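Local structure of metallophosphoesterase (Clostridium thermocellum, 4J6O) at residues K28-K33 against L233-Y238; P13-G18 against L34-E39; L100-N105 against A174-T179; V67-K72 against T251-A256; V45-Y50 against I130-A135. The protein is the manganese-binding phosphatase domain of bacterial Pnkp, which probably removes 2',3' phosphates from broken RNA ends during repair. One frame throughout, in Å; residues are numbered along the deposited sequence. Where two conformers were deposited one is given.

Contact 1 of 5, residues K28-K33 against L233-Y238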
# COMPACT_ATOMS: atom_id res chain seq x y z
N LYS A 28 0.72 -10.52 -9.52
CA LYS A 28 1.08 -10.75 -10.91
C LYS A 28 -0.18 -10.92 -11.74
O LYS A 28 -0.29 -10.32 -12.82
CB LYS A 28 1.97 -11.97 -11.00
CG LYS A 28 2.32 -12.39 -12.43
CD LYS A 28 3.18 -13.63 -12.43
CE LYS A 28 3.76 -13.89 -13.84
NZ LYS A 28 2.69 -14.42 -14.70
N MET A 29 -1.15 -11.72 -11.24
CA MET A 29 -2.43 -11.90 -11.93
C MET A 29 -3.15 -10.56 -12.15
O MET A 29 -3.65 -10.30 -13.26
CB MET A 29 -3.34 -12.89 -11.15
CG MET A 29 -2.88 -14.32 -11.21
SD MET A 29 -3.77 -15.31 -9.97
CE MET A 29 -5.33 -15.54 -10.86
N LEU A 30 -3.16 -9.71 -11.11
CA LEU A 30 -3.90 -8.47 -11.20
C LEU A 30 -3.24 -7.52 -12.21
O LEU A 30 -3.89 -6.87 -13.03
CB LEU A 30 -4.01 -7.82 -9.80
CG LEU A 30 -4.70 -6.47 -9.78
CD1 LEU A 30 -6.13 -6.55 -10.32
CD2 LEU A 30 -4.73 -6.06 -8.29
N LEU A 31 -1.92 -7.40 -12.12
CA LEU A 31 -1.21 -6.55 -13.09
C LEU A 31 -1.45 -7.03 -14.52
O LEU A 31 -1.71 -6.22 -15.43
CB LEU A 31 0.28 -6.52 -12.75
CG LEU A 31 0.72 -5.73 -11.49
CD1 LEU A 31 2.16 -5.99 -11.10
CD2 LEU A 31 0.45 -4.23 -11.64
N GLU A 32 -1.40 -8.34 -14.72
CA GLU A 32 -1.58 -8.87 -16.09
C GLU A 32 -2.99 -8.59 -16.56
O GLU A 32 -3.22 -8.23 -17.73
CB GLU A 32 -1.19 -10.34 -16.15
CG GLU A 32 0.31 -10.50 -16.00
CD GLU A 32 0.81 -11.91 -15.90
OE1 GLU A 32 0.09 -12.81 -15.46
OE2 GLU A 32 1.97 -12.11 -16.27
N LYS A 33 -3.95 -8.73 -15.65
CA LYS A 33 -5.34 -8.48 -16.01
C LYS A 33 -5.53 -7.02 -16.37
O LYS A 33 -6.38 -6.68 -17.20
CB LYS A 33 -6.21 -8.84 -14.81
CG LYS A 33 -7.69 -8.75 -15.03
CD LYS A 33 -8.38 -9.35 -13.79
CE LYS A 33 -9.89 -9.31 -13.84
NZ LYS A 33 -10.46 -10.21 -12.83
N LEU A 233 -7.51 -9.11 -4.15
CA LEU A 233 -6.62 -7.97 -4.35
C LEU A 233 -7.31 -7.08 -5.38
O LEU A 233 -7.68 -7.56 -6.48
CB LEU A 233 -5.28 -8.42 -4.87
CG LEU A 233 -4.22 -7.34 -4.94
CD1 LEU A 233 -3.88 -6.88 -3.50
CD2 LEU A 233 -2.92 -7.84 -5.65
N THR A 234 -7.50 -5.82 -5.00
CA THR A 234 -8.25 -4.87 -5.81
C THR A 234 -7.36 -3.78 -6.40
O THR A 234 -6.47 -3.19 -5.68
CB THR A 234 -9.37 -4.22 -4.95
OG1 THR A 234 -10.32 -5.24 -4.63
CG2 THR A 234 -10.05 -3.09 -5.72
N ALA A 235 -7.64 -3.43 -7.66
CA ALA A 235 -7.09 -2.19 -8.25
C ALA A 235 -8.22 -1.26 -8.56
O ALA A 235 -9.30 -1.71 -8.98
CB ALA A 235 -6.32 -2.48 -9.58
N TYR A 236 -7.99 0.03 -8.39
CA TYR A 236 -8.93 1.06 -8.76
C TYR A 236 -8.33 1.81 -9.93
O TYR A 236 -7.20 2.35 -9.85
CB TYR A 236 -9.17 1.99 -7.54
CG TYR A 236 -10.18 3.11 -7.76
CD1 TYR A 236 -9.80 4.31 -8.39
CD2 TYR A 236 -11.47 3.01 -7.28
CE1 TYR A 236 -10.74 5.34 -8.57
CE2 TYR A 236 -12.39 4.03 -7.43
CZ TYR A 236 -12.01 5.18 -8.06
OH TYR A 236 -12.95 6.18 -8.17
N ARG A 237 -9.06 1.81 -11.07
CA ARG A 237 -8.53 2.43 -12.27
C ARG A 237 -9.00 3.87 -12.28
O ARG A 237 -10.18 4.17 -12.09
CB ARG A 237 -9.04 1.68 -13.51
CG ARG A 237 -8.80 0.23 -13.39
CD ARG A 237 -9.08 -0.50 -14.70
NE ARG A 237 -8.08 -0.25 -15.72
CZ ARG A 237 -8.38 0.23 -16.95
NH1 ARG A 237 -9.63 0.56 -17.30
NH2 ARG A 237 -7.43 0.40 -17.85
N TYR A 238 -8.04 4.77 -12.39
CA TYR A 238 -8.28 6.21 -12.41
C TYR A 238 -7.79 6.80 -13.73
O TYR A 238 -6.67 6.53 -14.13
CB TYR A 238 -7.46 6.83 -11.27
CG TYR A 238 -7.64 8.33 -11.16
CD1 TYR A 238 -6.86 9.17 -11.90
CD2 TYR A 238 -8.62 8.88 -10.32
CE1 TYR A 238 -7.04 10.56 -11.82
CE2 TYR A 238 -8.78 10.26 -10.21
CZ TYR A 238 -8.00 11.08 -11.00
OH TYR A 238 -8.15 12.46 -10.93

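Contact 2 of 5, residues P13-G18 against L34-E39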
# COMPACT_ATOMS: atom_id res chain seq x y z
N PRO A 13 -3.29 7.95 -16.82
CA PRO A 13 -4.07 7.09 -15.91
C PRO A 13 -3.29 6.30 -14.86
O PRO A 13 -2.12 6.01 -15.10
CB PRO A 13 -4.68 6.05 -16.86
CG PRO A 13 -4.82 6.79 -18.16
CD PRO A 13 -3.58 7.65 -18.23
N PHE A 14 -3.96 5.92 -13.77
CA PHE A 14 -3.29 5.16 -12.70
C PHE A 14 -4.10 3.95 -12.39
O PHE A 14 -5.32 3.96 -12.53
CB PHE A 14 -3.25 5.97 -11.39
CG PHE A 14 -2.54 7.27 -11.49
CD1 PHE A 14 -1.18 7.31 -11.69
CD2 PHE A 14 -3.25 8.47 -11.38
CE1 PHE A 14 -0.52 8.52 -11.77
CE2 PHE A 14 -2.60 9.68 -11.42
CZ PHE A 14 -1.24 9.73 -11.65
N ASP A 15 -3.43 2.88 -11.98
CA ASP A 15 -4.11 1.73 -11.41
C ASP A 15 -3.61 1.61 -10.01
O ASP A 15 -2.39 1.50 -9.78
CB ASP A 15 -3.80 0.49 -12.25
CG ASP A 15 -4.35 0.64 -13.66
OD1 ASP A 15 -5.54 0.95 -13.79
OD2 ASP A 15 -3.58 0.46 -14.60
N ILE A 16 -4.54 1.77 -9.08
CA ILE A 16 -4.20 1.97 -7.66
C ILE A 16 -4.48 0.67 -6.92
O ILE A 16 -5.58 0.12 -7.04
CB ILE A 16 -5.05 3.11 -7.05
CG1 ILE A 16 -4.91 4.39 -7.89
CG2 ILE A 16 -4.61 3.36 -5.59
CD1 ILE A 16 -5.87 5.46 -7.49
N ILE A 17 -3.47 0.11 -6.24
CA ILE A 17 -3.59 -1.30 -5.77
C ILE A 17 -3.49 -1.30 -4.23
O ILE A 17 -2.60 -0.65 -3.65
CB ILE A 17 -2.48 -2.17 -6.38
CG1 ILE A 17 -2.73 -2.30 -7.90
CG2 ILE A 17 -2.51 -3.59 -5.80
CD1 ILE A 17 -1.70 -3.05 -8.67
N GLY A 18 -4.38 -2.06 -3.59
CA GLY A 18 -4.42 -2.14 -2.12
C GLY A 18 -3.39 -3.10 -1.54
O GLY A 18 -2.45 -3.52 -2.19
N LEU A 34 -4.74 -6.15 -15.77
CA LEU A 34 -4.80 -4.72 -16.09
C LEU A 34 -4.04 -4.33 -17.35
O LEU A 34 -3.94 -3.15 -17.67
CB LEU A 34 -4.28 -3.88 -14.91
CG LEU A 34 -5.10 -3.97 -13.62
CD1 LEU A 34 -4.21 -3.57 -12.41
CD2 LEU A 34 -6.38 -3.13 -13.65
N GLY A 35 -3.45 -5.33 -18.01
CA GLY A 35 -2.72 -5.06 -19.22
C GLY A 35 -1.22 -4.80 -19.10
O GLY A 35 -0.55 -4.56 -20.12
N TYR A 36 -0.69 -4.87 -17.88
CA TYR A 36 0.75 -4.77 -17.71
C TYR A 36 1.41 -6.04 -18.19
O TYR A 36 0.82 -7.11 -18.16
CB TYR A 36 1.17 -4.48 -16.24
CG TYR A 36 0.65 -3.14 -15.78
CD1 TYR A 36 -0.65 -3.02 -15.28
CD2 TYR A 36 1.43 -1.99 -15.88
CE1 TYR A 36 -1.15 -1.80 -14.92
CE2 TYR A 36 0.94 -0.77 -15.49
CZ TYR A 36 -0.35 -0.69 -15.01
OH TYR A 36 -0.86 0.55 -14.66
N LEU A 37 2.66 -5.89 -18.62
CA LEU A 37 3.46 -6.96 -19.15
C LEU A 37 4.63 -7.10 -18.20
O LEU A 37 5.36 -6.14 -17.96
CB LEU A 37 3.99 -6.53 -20.51
CG LEU A 37 2.83 -6.16 -21.42
CD1 LEU A 37 3.35 -5.37 -22.59
CD2 LEU A 37 2.13 -7.44 -21.87
N ILE A 38 4.80 -8.30 -17.65
CA ILE A 38 5.86 -8.53 -16.68
C ILE A 38 6.88 -9.45 -17.28
O ILE A 38 6.58 -10.57 -17.71
CB ILE A 38 5.32 -9.15 -15.37
CG1 ILE A 38 4.29 -8.26 -14.73
CG2 ILE A 38 6.46 -9.46 -14.40
CD1 ILE A 38 3.53 -9.00 -13.73
N GLU A 39 8.10 -8.96 -17.35
CA GLU A 39 9.19 -9.71 -17.91
C GLU A 39 10.03 -10.17 -16.75
O GLU A 39 10.38 -9.38 -15.87
CB GLU A 39 10.01 -8.82 -18.85
CG GLU A 39 11.26 -9.51 -19.41
CD GLU A 39 12.18 -8.56 -20.21
OE1 GLU A 39 12.04 -7.31 -20.11
OE2 GLU A 39 13.06 -9.08 -20.94
O HOH W 1 -5.40 -1.00 -16.52

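Contact 3 of 5, residues L100-N105 against A174-T179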
# COMPACT_ATOMS: atom_id res chain seq x y z
N LEU A 100 8.70 -2.56 9.50
CA LEU A 100 9.77 -3.43 9.04
C LEU A 100 11.05 -2.64 8.93
O LEU A 100 12.12 -3.15 9.31
CB LEU A 100 9.46 -4.05 7.67
CG LEU A 100 10.64 -4.79 7.00
CD1 LEU A 100 11.11 -6.03 7.76
CD2 LEU A 100 10.26 -5.15 5.53
N LEU A 101 10.95 -1.42 8.39
CA LEU A 101 12.14 -0.55 8.29
C LEU A 101 12.77 -0.29 9.66
O LEU A 101 14.01 -0.38 9.81
CB LEU A 101 11.82 0.77 7.57
CG LEU A 101 12.94 1.81 7.55
CD1 LEU A 101 14.15 1.24 6.91
CD2 LEU A 101 12.51 3.05 6.82
N ARG A 102 11.94 -0.04 10.68
CA ARG A 102 12.47 0.19 12.04
C ARG A 102 13.17 -1.06 12.54
O ARG A 102 14.20 -0.96 13.19
CB ARG A 102 11.34 0.57 12.98
CG ARG A 102 10.85 1.95 12.68
CD ARG A 102 9.59 2.32 13.41
NE ARG A 102 9.19 3.66 12.98
CZ ARG A 102 7.95 4.13 13.02
NH1 ARG A 102 6.97 3.35 13.49
NH2 ARG A 102 7.69 5.36 12.60
N LYS A 103 12.63 -2.24 12.23
CA LYS A 103 13.24 -3.49 12.70
C LYS A 103 14.58 -3.72 11.98
O LYS A 103 15.60 -4.01 12.61
CB LYS A 103 12.26 -4.66 12.49
CG LYS A 103 12.83 -6.06 12.73
CD LYS A 103 13.25 -6.26 14.20
CE LYS A 103 13.84 -7.64 14.39
NZ LYS A 103 14.24 -7.86 15.80
N LEU A 104 14.60 -3.54 10.66
CA LEU A 104 15.86 -3.70 9.94
C LEU A 104 16.90 -2.65 10.39
O LEU A 104 18.09 -2.89 10.28
CB LEU A 104 15.66 -3.63 8.42
CG LEU A 104 14.71 -4.70 7.85
CD1 LEU A 104 14.38 -4.40 6.39
CD2 LEU A 104 15.30 -6.09 8.00
N ASN A 105 16.45 -1.47 10.83
CA ASN A 105 17.35 -0.42 11.33
C ASN A 105 17.90 -0.71 12.71
O ASN A 105 18.77 0.01 13.18
CB ASN A 105 16.66 0.94 11.38
CG ASN A 105 16.62 1.63 10.02
OD1 ASN A 105 17.31 1.23 9.09
ND2 ASN A 105 15.85 2.71 9.93
N ALA A 174 -1.18 9.13 7.66
CA ALA A 174 -1.09 8.25 6.48
C ALA A 174 -0.88 6.79 6.86
O ALA A 174 -1.31 5.86 6.19
CB ALA A 174 0.05 8.71 5.56
N LEU A 175 -0.12 6.58 7.92
CA LEU A 175 0.23 5.24 8.30
C LEU A 175 -0.82 4.53 9.13
O LEU A 175 -1.03 3.33 8.97
CB LEU A 175 1.54 5.25 9.09
CG LEU A 175 2.80 5.72 8.35
CD1 LEU A 175 3.98 5.81 9.30
CD2 LEU A 175 3.15 4.72 7.25
N TYR A 176 -1.46 5.27 10.04
CA TYR A 176 -2.25 4.75 11.18
C TYR A 176 -3.66 5.39 11.27
O TYR A 176 -4.46 4.95 12.08
CB TYR A 176 -1.52 5.07 12.54
CG TYR A 176 -0.06 4.65 12.63
CD1 TYR A 176 0.30 3.30 12.56
CD2 TYR A 176 0.95 5.58 12.76
CE1 TYR A 176 1.65 2.91 12.62
CE2 TYR A 176 2.28 5.21 12.81
CZ TYR A 176 2.63 3.88 12.75
OH TYR A 176 3.99 3.56 12.81
N GLY A 177 -3.88 6.50 10.58
CA GLY A 177 -5.06 7.31 10.81
C GLY A 177 -4.94 7.97 12.18
O GLY A 177 -3.82 8.12 12.71
N GLU A 178 -6.08 8.34 12.75
CA GLU A 178 -6.10 8.88 14.13
C GLU A 178 -7.21 8.32 14.99
O GLU A 178 -8.12 7.62 14.53
CB GLU A 178 -6.13 10.41 14.14
CG GLU A 178 -7.45 11.02 13.73
CD GLU A 178 -7.34 12.52 13.43
OE1 GLU A 178 -8.40 13.14 13.20
OE2 GLU A 178 -6.21 13.05 13.45
N THR A 179 -7.10 8.61 16.28
CA THR A 179 -8.10 8.11 17.21
C THR A 179 -8.92 9.28 17.68
O THR A 179 -8.54 10.43 17.49
CB THR A 179 -7.47 7.36 18.38
OG1 THR A 179 -6.39 8.14 18.91
CG2 THR A 179 -6.94 5.99 17.92

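Contact 4 of 5, residues V67-K72 against T251-A256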
# COMPACT_ATOMS: atom_id res chain seq x y z
N VAL A 67 4.59 -5.92 2.76
CA VAL A 67 5.23 -6.98 3.51
C VAL A 67 4.32 -7.56 4.57
O VAL A 67 3.23 -7.07 4.78
CB VAL A 67 6.55 -6.45 4.15
CG1 VAL A 67 7.47 -5.83 3.07
CG2 VAL A 67 6.24 -5.38 5.19
N ASP A 68 4.76 -8.68 5.17
CA ASP A 68 4.07 -9.41 6.25
C ASP A 68 2.99 -10.35 5.76
O ASP A 68 2.36 -10.09 4.72
CB ASP A 68 3.50 -8.45 7.30
CG ASP A 68 4.62 -7.75 8.12
OD1 ASP A 68 5.81 -7.98 7.85
OD2 ASP A 68 4.26 -6.95 8.99
N ARG A 69 2.85 -11.48 6.46
CA ARG A 69 1.73 -12.42 6.37
C ARG A 69 1.82 -13.40 5.22
O ARG A 69 1.74 -14.61 5.42
CB ARG A 69 0.36 -11.76 6.30
CG ARG A 69 -0.00 -10.98 7.58
CD ARG A 69 -1.41 -10.45 7.49
NE ARG A 69 -1.82 -9.78 8.74
CZ ARG A 69 -2.02 -8.47 8.86
NH1 ARG A 69 -1.79 -7.65 7.82
NH2 ARG A 69 -2.41 -7.94 10.03
N GLY A 70 1.97 -12.87 4.02
CA GLY A 70 1.87 -13.73 2.84
C GLY A 70 3.11 -14.53 2.46
O GLY A 70 4.17 -14.39 3.06
N PRO A 71 3.00 -15.34 1.41
CA PRO A 71 3.98 -16.38 1.10
C PRO A 71 5.15 -15.95 0.25
O PRO A 71 6.13 -16.70 0.20
CB PRO A 71 3.15 -17.39 0.30
CG PRO A 71 2.18 -16.51 -0.40
CD PRO A 71 1.76 -15.50 0.60
N LYS A 72 5.09 -14.76 -0.38
CA LYS A 72 6.07 -14.37 -1.39
C LYS A 72 6.46 -12.90 -1.21
O LYS A 72 6.49 -12.11 -2.13
CB LYS A 72 5.55 -14.67 -2.81
CG LYS A 72 5.62 -16.15 -3.12
CD LYS A 72 5.21 -16.39 -4.56
CE LYS A 72 5.17 -17.89 -4.89
NZ LYS A 72 5.07 -18.04 -6.40
N THR A 251 -6.40 -19.08 1.33
CA THR A 251 -6.39 -18.25 2.53
C THR A 251 -5.00 -18.31 3.17
O THR A 251 -4.64 -19.30 3.77
CB THR A 251 -7.41 -18.72 3.58
OG1 THR A 251 -8.74 -18.46 3.13
CG2 THR A 251 -7.18 -17.99 4.87
N TYR A 252 -4.22 -17.23 3.08
CA TYR A 252 -2.82 -17.34 3.50
C TYR A 252 -2.64 -17.01 4.97
O TYR A 252 -1.67 -17.44 5.58
CB TYR A 252 -1.95 -16.37 2.71
CG TYR A 252 -1.95 -16.61 1.20
CD1 TYR A 252 -1.25 -17.67 0.66
CD2 TYR A 252 -2.66 -15.77 0.35
CE1 TYR A 252 -1.25 -17.89 -0.69
CE2 TYR A 252 -2.68 -16.01 -1.04
CZ TYR A 252 -1.95 -17.06 -1.52
OH TYR A 252 -1.96 -17.32 -2.89
N TYR A 253 -3.61 -16.32 5.55
CA TYR A 253 -3.40 -15.75 6.89
C TYR A 253 -4.76 -15.52 7.50
O TYR A 253 -5.72 -15.24 6.79
CB TYR A 253 -2.63 -14.42 6.80
CG TYR A 253 -1.83 -14.16 8.06
CD1 TYR A 253 -0.53 -14.64 8.20
CD2 TYR A 253 -2.39 -13.43 9.08
CE1 TYR A 253 0.21 -14.38 9.33
CE2 TYR A 253 -1.65 -13.15 10.23
CZ TYR A 253 -0.38 -13.66 10.36
OH TYR A 253 0.30 -13.39 11.54
N GLU A 254 -4.90 -15.67 8.82
CA GLU A 254 -6.19 -15.44 9.46
C GLU A 254 -6.42 -13.99 9.80
O GLU A 254 -5.51 -13.31 10.34
CB GLU A 254 -6.29 -16.24 10.78
CG GLU A 254 -5.39 -17.47 10.83
CD GLU A 254 -5.80 -18.48 11.90
OE1 GLU A 254 -6.67 -18.16 12.75
OE2 GLU A 254 -5.25 -19.61 11.88
N PRO A 255 -7.64 -13.48 9.51
CA PRO A 255 -7.90 -12.06 9.82
C PRO A 255 -8.02 -11.83 11.32
O PRO A 255 -8.01 -12.81 12.09
CB PRO A 255 -9.21 -11.76 9.07
CG PRO A 255 -9.88 -13.10 8.92
CD PRO A 255 -8.77 -14.14 8.83
N ALA A 256 -8.11 -10.56 11.70
CA ALA A 256 -8.20 -10.20 13.12
C ALA A 256 -9.33 -10.91 13.79
O ALA A 256 -10.37 -11.19 13.17
CB ALA A 256 -8.38 -8.69 13.30

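Contact 5 of 5, residues V45-Y50 against I130-A135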
# COMPACT_ATOMS: atom_id res chain seq x y z
N VAL A 45 18.50 -9.54 -10.93
CA VAL A 45 18.59 -9.79 -9.50
C VAL A 45 18.02 -8.65 -8.63
O VAL A 45 18.16 -7.48 -8.97
CB VAL A 45 20.05 -10.16 -9.12
CG1 VAL A 45 20.57 -9.32 -7.98
CG2 VAL A 45 20.16 -11.66 -8.81
N GLY A 46 17.38 -9.01 -7.52
CA GLY A 46 16.81 -8.02 -6.60
C GLY A 46 15.78 -7.18 -7.31
O GLY A 46 14.84 -7.72 -7.89
N SER A 47 15.96 -5.86 -7.31
CA SER A 47 15.01 -4.98 -7.99
C SER A 47 15.13 -4.99 -9.52
O SER A 47 14.37 -4.29 -10.20
CB SER A 47 15.07 -3.55 -7.44
OG SER A 47 16.26 -2.90 -7.86
N GLY A 48 16.10 -5.76 -10.04
CA GLY A 48 16.25 -5.88 -11.47
C GLY A 48 15.73 -7.23 -11.95
O GLY A 48 15.90 -7.61 -13.11
N LYS A 49 15.05 -7.96 -11.05
CA LYS A 49 14.59 -9.30 -11.35
C LYS A 49 13.44 -9.22 -12.36
O LYS A 49 13.30 -10.09 -13.21
CB LYS A 49 14.12 -9.99 -10.06
CG LYS A 49 13.81 -11.47 -10.23
CD LYS A 49 13.62 -12.13 -8.88
CE LYS A 49 13.46 -13.66 -8.98
NZ LYS A 49 12.35 -14.04 -9.89
N TYR A 50 12.64 -8.16 -12.28
CA TYR A 50 11.47 -8.02 -13.14
C TYR A 50 11.49 -6.69 -13.90
O TYR A 50 12.12 -5.74 -13.47
CB TYR A 50 10.19 -8.13 -12.31
CG TYR A 50 10.06 -9.39 -11.50
CD1 TYR A 50 9.79 -10.61 -12.11
CD2 TYR A 50 10.18 -9.34 -10.11
CE1 TYR A 50 9.63 -11.76 -11.35
CE2 TYR A 50 10.04 -10.48 -9.35
CZ TYR A 50 9.77 -11.69 -9.98
OH TYR A 50 9.62 -12.81 -9.20
N ILE A 130 18.89 -6.55 1.16
CA ILE A 130 18.30 -6.06 2.39
C ILE A 130 18.53 -4.55 2.53
O ILE A 130 17.65 -3.81 2.94
CB ILE A 130 18.81 -6.86 3.59
CG1 ILE A 130 18.36 -8.31 3.41
CG2 ILE A 130 18.30 -6.28 4.88
CD1 ILE A 130 18.04 -9.03 4.70
N GLU A 131 19.70 -4.09 2.13
CA GLU A 131 19.96 -2.65 2.18
C GLU A 131 19.14 -1.89 1.14
O GLU A 131 18.72 -0.75 1.36
CB GLU A 131 21.47 -2.36 2.00
N GLU A 132 18.92 -2.50 -0.02
CA GLU A 132 18.06 -1.91 -1.03
C GLU A 132 16.62 -1.71 -0.51
O GLU A 132 15.96 -0.72 -0.84
CB GLU A 132 18.06 -2.77 -2.29
CG GLU A 132 18.05 -1.97 -3.55
CD GLU A 132 17.69 -2.80 -4.75
OE1 GLU A 132 17.74 -4.05 -4.65
OE2 GLU A 132 17.35 -2.20 -5.79
N VAL A 133 16.16 -2.65 0.31
CA VAL A 133 14.79 -2.62 0.85
C VAL A 133 14.69 -1.46 1.84
O VAL A 133 13.74 -0.70 1.84
CB VAL A 133 14.41 -3.97 1.50
CG1 VAL A 133 13.15 -3.85 2.35
CG2 VAL A 133 14.24 -5.08 0.42
N LYS A 134 15.72 -1.31 2.67
CA LYS A 134 15.78 -0.23 3.66
C LYS A 134 15.76 1.12 3.00
O LYS A 134 15.02 2.02 3.40
CB LYS A 134 17.03 -0.38 4.53
CG LYS A 134 16.99 -1.65 5.40
CD LYS A 134 18.30 -1.86 6.20
CE LYS A 134 18.47 -0.89 7.36
NZ LYS A 134 19.85 -1.05 7.97
N ALA A 135 16.55 1.26 1.94
CA ALA A 135 16.63 2.52 1.22
C ALA A 135 15.29 2.81 0.55
O ALA A 135 14.82 3.94 0.55
CB ALA A 135 17.74 2.47 0.19

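Contact 1 of 5, residues K28-K33 against L233-Y238
Leu-30 carries the whole apolar contact from its side, reaching out of helix 24-33 to meet Leu-233 and Ala-235 on strand 232-238. Its CD2 methyl does most of the touching, 3.6 Å from Leu-233 CG and 3.7 Å from Leu-233 CD2. The methyl thus rests against both the branch point and one arm of that leucine, and the two side chains cross at about a right angle. Two residues along the strand, Ala-235 CB faces the fork of Leu-30, 4.1 Å from CD1 and equally far from CD2. The fork arrives there because CG stands anti to the backbone N (chi1 177°), directed at the strand.

The helix bonds along itself, while the strand's backbone bonds go to its two neighbours in the sheet: Leu-233 and Ala-235 pair with Val-246 and Val-244, Thr-234 and Tyr-236 with Gly-18 and Ile-16. The short axes of helix and strand pass 9.2 Å apart at 30°, helix 24-33 lying over the five-stranded mixed sheet, one of the two sheets of the calcineurin-like core.

Charged groups stay off the Leu-30 interface: Lys-28 pairs with Glu-32 away from the strand, and Arg-237 with Glu-242.

With aliphatic side chains and a stretch of strand backbone meeting across it, the contact depends on shape and exclusion of water, and directional bonds play no part.

Contact 2 of 5, residues P13-G18 against L34-E39
Asp-15 and Tyr-36 form the tight part of this contact: Tyr-36 OH donates to Asp-15 OD2 over 2.7 Å. The oxygen is approached on its anti side, 16° out of the carboxylate plane, and lies at the edge of the phenol ring, whose plane stands almost perpendicular (87°) to the carboxylate. Tyr-36 CE1 comes within 3.3 Å of Asp-15 OD2 as well. That same OD2 is gripped by the Tyr-36 hydroxyl, by Arg-58 in a salt bridge and by a water, which probably stabilises the buried carboxylate in its ionised form.

Strand 14-17 lies in the middle of the five-stranded sheet and leads directly to the manganese ligands Asp-19 and His-21; helix 24-33 then brings the chain back, its C-terminal end closed by a Schellman motif with Gly-35 at positive phi, after which Tyr-36 points to the strand.

Beside this grip the packing is looser. Leu-34 CD1 stands 4.1 Å from Asp-15 CB, the two side chains running alongside one another and pointing opposite ways. The water links the segments here, donating to Asp-15 OD2 at 3.0 Å and to Leu-34 O at 2.8 Å. Beyond Tyr-36 the chain departs, and Leu-37 and Glu-39 are exposed on the outlying strand 37-40.

Contact 3 of 5, residues L100-N105 against A174-T179
Arg-102 on helix 95-104 faces Tyr-176, the last residue of helix 168-176, across 15.4 Å from Arg-102 CA to Tyr-176 CA, a gap that long side chains must span; Gly-177 then takes a positive phi and turns the chain away. The side chains reach toward each other from the two helices, and their polar ends alone meet: Arg-102 NH1 donates to Tyr-176 OH over 3.1 Å, with an angle of 148° at the hydrogen. The arginine chain is extended from CG to NE. Its guanidinium and the phenol ring are inclined by only 28° and meet edge to edge, the hydroxyl being tilted 20° from the guanidinium plane. Behind the tyrosine, Leu-175 CB sits 3.7 Å above the plane of the Tyr-176 ring, over its centre, backing one face. Tyr-176 is exposed and adopts two conformations, so the bond is doubtful as a permanent link. It is a single polar bridge at the surface between helices 95-104 and 168-176 of the calcineurin-like fold, with the Tyr-176 side chain about 10 Å from the bound manganese ion.

Contact 4 of 5, residues V67-K72 against T251-A256
Two tyrosine rings each receive an aliphatic group on one face: Tyr-253 takes the stem of Arg-69, Tyr-252 the ring of Pro-71. Over Tyr-253 the fit is centred, with Arg-69 CG 3.5 Å from the ring centroid and 4° off the normal, a CH-pi contact. Arg-69 CB and CD flank it, CD coming within 3.5 Å of Tyr-253 CD2. The guanidinium does not lie flat on this ring: their planes are 72° apart, and Tyr-253 CE2 meets the guanidinium at its edge. Pro-71 is set less centrally over Tyr-252, its CD 4.0 Å from the centroid and 23° off the normal, toward the rim; Pro-71 CG approaches Tyr-252 CE1 at 3.7 Å.

Arg-69 runs extended from CG to NE across the face of Tyr-253, which carries its charged end past the ring. Tyr-252 OH, in turn, is engaged by Glu-26.

Residues 67-70 are the VDRG end of the GDxVDRG motif, as in PPP-type members of the calcineurin-like phosphoesterases, in which Asp-65 is a manganese ligand. The Arg-69 side chain comes within about 4 Å of the metal, and its NH2 bonds a citrate probably derived from the crystallisation liquor. An aliphatic stem resting on an aromatic face, with the cation beside the metal, is consistent with a place for an anionic substrate group, while the tyrosines pack the loop after strand 242-247 against residues 69-71.

Contact 5 of 5, residues V45-Y50 against I130-A135
Ser-47 turns its OG into the crowded position between backbone N and carbonyl carbon (chi1 72°), while Glu-132 reaches it with a chain that is extended beyond CG but starts from an unstaggered chi1 of -142°. Ser-47 OG is modelled 2.4 Å from Glu-132 OE2, a hydrogen bond whose length is doubtful, being too short to be taken literally, although the pairing itself is plausible. The other oxygen, Glu-132 OE1, lies 3.7 Å from Ser-47 N.

Ser-47 opens a short 3-10 segment in the loop joining strands 37-40 and 50-53, an antiparallel pair whose second strand starts at Tyr-50, and Glu-132 lies on helix 127-138. A bond of 2.9 Å from Gly-48 N to Val-45 O closes the turn, and Gly-46, with positive phi, precedes the serine. Met-81 of helix 73-86 touches both Ser-47 and Val-133, packing beside the polar bridge.

From the N terminus, contact 2 closes first, a short loop from 13-18 to 34-39 around helix 24-33. Contact 1 opens within that loop, at 28-33, and closes only at 233-238, so the two cross; they share the five-stranded sheet, where strands 14-17 and 232-238 are neighbours. Contact 5 follows contact 2 in series and nests inside contact 1, tying the 37-53 strand pair to helix 127-138. Contact 4 opens at 67-72, crosses contacts 1 and 5, and brings the chain's late segment 251-256 to the metal-site loop. Contact 3, between helices 95-104 and 168-176, nests inside contacts 1 and 4 but crosses contact 5, touching it through Lys-134.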